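Long-range contact in stage II sporulation E family protein (Thermanaerovibrio acidaminovorans, PDB 3RNR), which is of unknown function but is probably a metal-dependent PP2C-type phosphatase acting on phosphoserine or phosphothreonine in proteins: residues V15-G21 and V163-R169. Residues are numbered along the deposited sequence; the frame is centred on the assembly and turned at random.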
# COMPACT_ATOMS: atom_id res chain seq x y z
N VAL B 15 -5.44 7.07 1.87
CA VAL B 15 -6.63 6.91 1.06
C VAL B 15 -6.65 8.03 0.04
O VAL B 15 -6.27 9.17 0.35
CB VAL B 15 -7.94 6.96 1.91
CG1 VAL B 15 -8.04 5.71 2.81
CG2 VAL B 15 -8.02 8.26 2.75
N VAL B 16 -7.10 7.71 -1.17
CA VAL B 16 -7.19 8.68 -2.25
C VAL B 16 -8.50 8.47 -3.00
O VAL B 16 -8.86 7.34 -3.30
CB VAL B 16 -6.05 8.48 -3.27
CG1 VAL B 16 -6.16 9.51 -4.38
CG2 VAL B 16 -4.67 8.60 -2.60
N ASP B 17 -9.21 9.55 -3.31
CA ASP B 17 -10.37 9.41 -4.20
C ASP B 17 -10.47 10.48 -5.27
O ASP B 17 -10.29 11.66 -5.00
CB ASP B 17 -11.67 9.32 -3.40
CG ASP B 17 -12.16 7.89 -3.27
OD1 ASP B 17 -12.23 7.39 -2.13
OD2 ASP B 17 -12.45 7.29 -4.31
N GLY B 18 -10.77 10.06 -6.50
CA GLY B 18 -10.90 11.02 -7.58
C GLY B 18 -12.10 11.91 -7.31
O GLY B 18 -13.02 11.51 -6.59
N MSE B 19 -12.10 13.11 -7.89
CA MSE B 19 -13.21 14.03 -7.67
C MSE B 19 -14.21 13.65 -8.74
O MSE B 19 -14.01 13.92 -9.93
CB MSE B 19 -12.77 15.48 -7.92
CG MSE B 19 -11.67 16.03 -7.02
SE MSE B 19 -12.45 16.77 -5.45
CE MSE B 19 -13.10 18.47 -6.16
N GLY B 20 -15.33 13.08 -8.32
CA GLY B 20 -16.28 12.50 -9.25
C GLY B 20 -17.09 13.53 -10.01
O GLY B 20 -17.69 13.22 -11.03
N GLY B 21 -17.12 14.76 -9.50
CA GLY B 21 -17.84 15.83 -10.16
C GLY B 21 -17.08 16.40 -11.34
O GLY B 21 -17.59 17.24 -12.09
N VAL B 163 -9.75 8.17 6.26
CA VAL B 163 -11.08 7.85 5.75
C VAL B 163 -11.41 8.67 4.52
O VAL B 163 -11.22 9.89 4.54
CB VAL B 163 -12.15 8.26 6.78
CG1 VAL B 163 -13.52 7.76 6.35
CG2 VAL B 163 -11.79 7.76 8.15
N SER B 164 -11.88 8.02 3.45
CA SER B 164 -12.50 8.71 2.32
C SER B 164 -13.91 8.19 2.13
O SER B 164 -14.11 7.00 1.85
CB SER B 164 -11.69 8.44 1.05
OG SER B 164 -12.34 8.95 -0.09
N ASP B 165 -14.87 9.01 2.49
CA ASP B 165 -16.30 8.80 2.25
C ASP B 165 -17.14 9.66 1.30
O ASP B 165 -18.36 9.68 1.48
CB ASP B 165 -17.04 8.36 3.52
CG ASP B 165 -17.11 9.44 4.53
OD1 ASP B 165 -16.66 10.56 4.21
OD2 ASP B 165 -17.64 9.16 5.62
N GLY B 166 -16.53 10.56 0.53
CA GLY B 166 -17.30 11.57 -0.20
C GLY B 166 -18.38 11.00 -1.11
O GLY B 166 -18.24 9.91 -1.65
N VAL B 167 -19.47 11.74 -1.28
CA VAL B 167 -20.57 11.26 -2.10
C VAL B 167 -20.17 11.17 -3.58
O VAL B 167 -20.75 10.39 -4.35
CB VAL B 167 -21.82 12.17 -1.95
CG1 VAL B 167 -21.51 13.58 -2.44
CG2 VAL B 167 -23.01 11.59 -2.68
N TYR B 168 -19.17 11.97 -3.95
CA TYR B 168 -18.72 12.11 -5.34
C TYR B 168 -17.94 10.89 -5.87
O TYR B 168 -17.56 10.85 -7.03
CB TYR B 168 -17.85 13.37 -5.47
CG TYR B 168 -16.66 13.40 -4.52
CD1 TYR B 168 -15.52 12.64 -4.78
CD2 TYR B 168 -16.68 14.18 -3.37
CE1 TYR B 168 -14.43 12.66 -3.90
CE2 TYR B 168 -15.60 14.20 -2.48
CZ TYR B 168 -14.48 13.44 -2.76
OH TYR B 168 -13.41 13.46 -1.90
N ARG B 169 -17.67 9.92 -5.00
CA ARG B 169 -16.76 8.82 -5.33
C ARG B 169 -17.24 7.90 -6.45
O ARG B 169 -18.43 7.59 -6.56
CB ARG B 169 -16.44 8.01 -4.07
CG ARG B 169 -15.64 8.80 -3.05
CD ARG B 169 -15.88 8.31 -1.62
NE ARG B 169 -15.34 6.98 -1.37
CZ ARG B 169 -16.02 6.01 -0.79
NH1 ARG B 169 -15.45 4.82 -0.60
NH2 ARG B 169 -17.27 6.21 -0.39
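D17 reaches from strand 10-18 toward S164 and R169, and one of its oxygens, OD1, is gripped by both. The S164 hydroxyl donates to it over 2.6 Å, from S164 OG to D17 OD1, arriving on the anti side of the carboxylate and within 17° of its plane. OG is put there by a first torsion that sets it anti to the S164 backbone N. R169 approaches differently. Its NE forms a salt bridge with D17 OD1 over 3.2 Å; OD1 lies close to the guanidinium plane, whereas NE comes from well above the carboxylate plane, the two planes being 82° apart. The first torsion of R169, with CG anti to the carbonyl carbon, lays R169 CG 3.6 Å from D17 CG, and a bend at chi3 (69°) swings NE back to OD1, while the guanidinium lies over S164 O and NH1 bonds to T205 and N203. Two donors thus grip OD1 and fix the rotation of the carboxylate.

D17-G18 at the end of strand 10-18 and D165-G166 just after strand 159-164 are two Asp-Gly pairs from the opposed sheets of the PP2C alpha-beta-beta-alpha sandwich, at the edge where relatives bind catalytic metals. Consistent with a pocket, D17 OD2 and G18 N both bond a glycerol molecule, probably from the crystallisation liquor.

Deeper in the sandwich, V15 CG2 rests 4.0 Å from S164 CB, joining the sheets by apolar packing. Toward the outside, Y168 lies along the 18-20 backbone: its ring edge meets G18 O, 3.2 Å from Y168 CE1, and its hydroxyl bonds D93 and T73. The selenium of M19 sits above one ring face, at a distance of 4.9 Å from the centroid of the Y168 ring, a Met-aromatic contact. Beyond it, G20 CA makes a CA-H...O contact with Y168 O.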